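Side-chain contact in uncharacterized conserved protein YndB, AHSA1/START domain (PDB 6V04), which is of unknown function but, as a START/Bet v1-like protein encoded in the dynemicin biosynthetic locus, probably takes part in making that natural product: residues Ser53-Phe58 against Phe63-Val68. Numbering follows the deposited sequence.
Sequences STRVDF and FFDIEV
R55 lays its guanidinium over one face of the F63 ring: the planes are 20° apart, and CZ stands 4.0 Å from the ring centroid, 28° off the ring normal, a cation-pi stack. NH2 comes closest, 3.3 Å from CG of F63. An arginine chain extended from CG to NE, with CG anti to the backbone N (chi1 -172°), carries the group along the strand to the ring. There NH1 donates to the anti lone pair of D57 OD2 at 2.9 Å, while OD1 of D57 accepts from G59 N; D65 OD1 adds only a long salt bridge to NE. With F63 cut back to an alanine, the guanidinium would probably lose its aromatic floor and turn more freely. V56, F64 and I66 occupy the other sheet face, where V56 CG1 packs 3.9 Å from both F64 CB and I66 CD1. The F58 and F64 rings meet at their edges, CE2 of F58 lying 3.7 Å from F64 CD1; W81 stacks on F64 from the next strand. Backbone hydrogen bonds paired at T54-I66 and V56-F64 fix this antiparallel hairpin of the START/Bet v1-like sheet. Ring face and D57 bond together thus restrict the guanidinium's rotation and probably balance its charge, with D65 a longer-range partner.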
# COMPACT_ATOMS: atom_id res chain seq x y z
N SER A 53 9.23 -14.64 -9.74
CA SER A 53 8.93 -13.44 -8.97
C SER A 53 8.90 -12.23 -9.88
O SER A 53 9.56 -12.19 -10.93
CB SER A 53 9.96 -13.24 -7.86
OG SER A 53 11.26 -13.08 -8.38
N THR A 54 8.10 -11.24 -9.49
CA THR A 54 8.10 -9.95 -10.16
C THR A 54 7.69 -8.89 -9.14
O THR A 54 7.59 -9.15 -7.94
CB THR A 54 7.20 -9.98 -11.41
OG1 THR A 54 7.36 -8.77 -12.16
CG2 THR A 54 5.74 -10.18 -11.06
N ARG A 55 7.41 -7.68 -9.63
CA ARG A 55 7.16 -6.53 -8.78
C ARG A 55 6.29 -5.55 -9.55
O ARG A 55 6.54 -5.30 -10.73
CB ARG A 55 8.49 -5.88 -8.38
CG ARG A 55 8.43 -4.77 -7.35
CD ARG A 55 9.86 -4.28 -7.11
NE ARG A 55 9.99 -3.22 -6.12
CZ ARG A 55 9.75 -1.93 -6.37
NH1 ARG A 55 9.34 -1.54 -7.57
NH2 ARG A 55 9.92 -1.04 -5.41
N VAL A 56 5.29 -4.97 -8.89
CA VAL A 56 4.47 -3.93 -9.49
C VAL A 56 4.67 -2.65 -8.69
O VAL A 56 4.67 -2.68 -7.45
CB VAL A 56 2.98 -4.31 -9.59
CG1 VAL A 56 2.35 -4.47 -8.22
CG2 VAL A 56 2.25 -3.26 -10.41
N ASP A 57 4.89 -1.55 -9.40
CA ASP A 57 5.22 -0.27 -8.81
C ASP A 57 4.19 0.74 -9.30
O ASP A 57 3.91 0.79 -10.50
CB ASP A 57 6.63 0.14 -9.22
CG ASP A 57 7.16 1.29 -8.43
OD1 ASP A 57 6.57 2.39 -8.53
OD2 ASP A 57 8.15 1.09 -7.70
N PHE A 58 3.63 1.54 -8.39
CA PHE A 58 2.58 2.47 -8.75
C PHE A 58 3.10 3.88 -9.03
O PHE A 58 2.32 4.73 -9.45
CB PHE A 58 1.49 2.47 -7.68
CG PHE A 58 0.89 1.12 -7.49
CD1 PHE A 58 0.08 0.58 -8.48
CD2 PHE A 58 1.21 0.36 -6.39
CE1 PHE A 58 -0.44 -0.68 -8.34
CE2 PHE A 58 0.67 -0.91 -6.24
CZ PHE A 58 -0.14 -1.43 -7.23
N PHE A 63 4.32 -0.20 -3.84
CA PHE A 63 4.65 -1.32 -4.70
C PHE A 63 4.24 -2.59 -3.97
O PHE A 63 4.02 -2.57 -2.75
CB PHE A 63 6.14 -1.36 -5.04
CG PHE A 63 7.03 -1.64 -3.87
CD1 PHE A 63 7.43 -0.61 -3.03
CD2 PHE A 63 7.52 -2.92 -3.63
CE1 PHE A 63 8.29 -0.85 -1.97
CE2 PHE A 63 8.37 -3.16 -2.57
CZ PHE A 63 8.75 -2.13 -1.74
N PHE A 64 4.14 -3.70 -4.72
CA PHE A 64 4.02 -5.04 -4.17
C PHE A 64 5.13 -5.90 -4.74
O PHE A 64 5.42 -5.85 -5.94
CB PHE A 64 2.70 -5.76 -4.52
CG PHE A 64 1.46 -5.18 -3.90
CD1 PHE A 64 0.76 -4.19 -4.54
CD2 PHE A 64 0.94 -5.72 -2.72
CE1 PHE A 64 -0.39 -3.68 -4.01
CE2 PHE A 64 -0.22 -5.22 -2.19
CZ PHE A 64 -0.90 -4.21 -2.83
N ASP A 65 5.76 -6.71 -3.88
CA ASP A 65 6.58 -7.83 -4.34
C ASP A 65 5.68 -9.03 -4.60
O ASP A 65 4.85 -9.37 -3.76
CB ASP A 65 7.63 -8.19 -3.29
CG ASP A 65 8.74 -7.15 -3.17
OD1 ASP A 65 9.00 -6.42 -4.14
OD2 ASP A 65 9.37 -7.09 -2.09
N ILE A 66 5.86 -9.68 -5.75
CA ILE A 66 4.95 -10.71 -6.24
C ILE A 66 5.70 -12.02 -6.48
O ILE A 66 6.79 -12.03 -7.05
CB ILE A 66 4.25 -10.27 -7.54
CG1 ILE A 66 3.50 -8.95 -7.33
CG2 ILE A 66 3.31 -11.37 -8.05
CD1 ILE A 66 2.97 -8.33 -8.61
N GLU A 67 5.07 -13.13 -6.10
CA GLU A 67 5.50 -14.46 -6.50
C GLU A 67 4.34 -15.11 -7.24
O GLU A 67 3.24 -15.23 -6.68
CB GLU A 67 5.90 -15.31 -5.28
CG GLU A 67 7.12 -14.80 -4.54
CD GLU A 67 8.42 -15.17 -5.24
OE1 GLU A 67 8.36 -15.87 -6.27
OE2 GLU A 67 9.49 -14.77 -4.75
N VAL A 68 4.57 -15.52 -8.48
CA VAL A 68 3.50 -15.99 -9.36
C VAL A 68 3.43 -17.51 -9.30
O VAL A 68 4.44 -18.20 -9.53
CB VAL A 68 3.70 -15.50 -10.80
CG1 VAL A 68 2.63 -16.10 -11.72
CG2 VAL A 68 3.70 -13.97 -10.87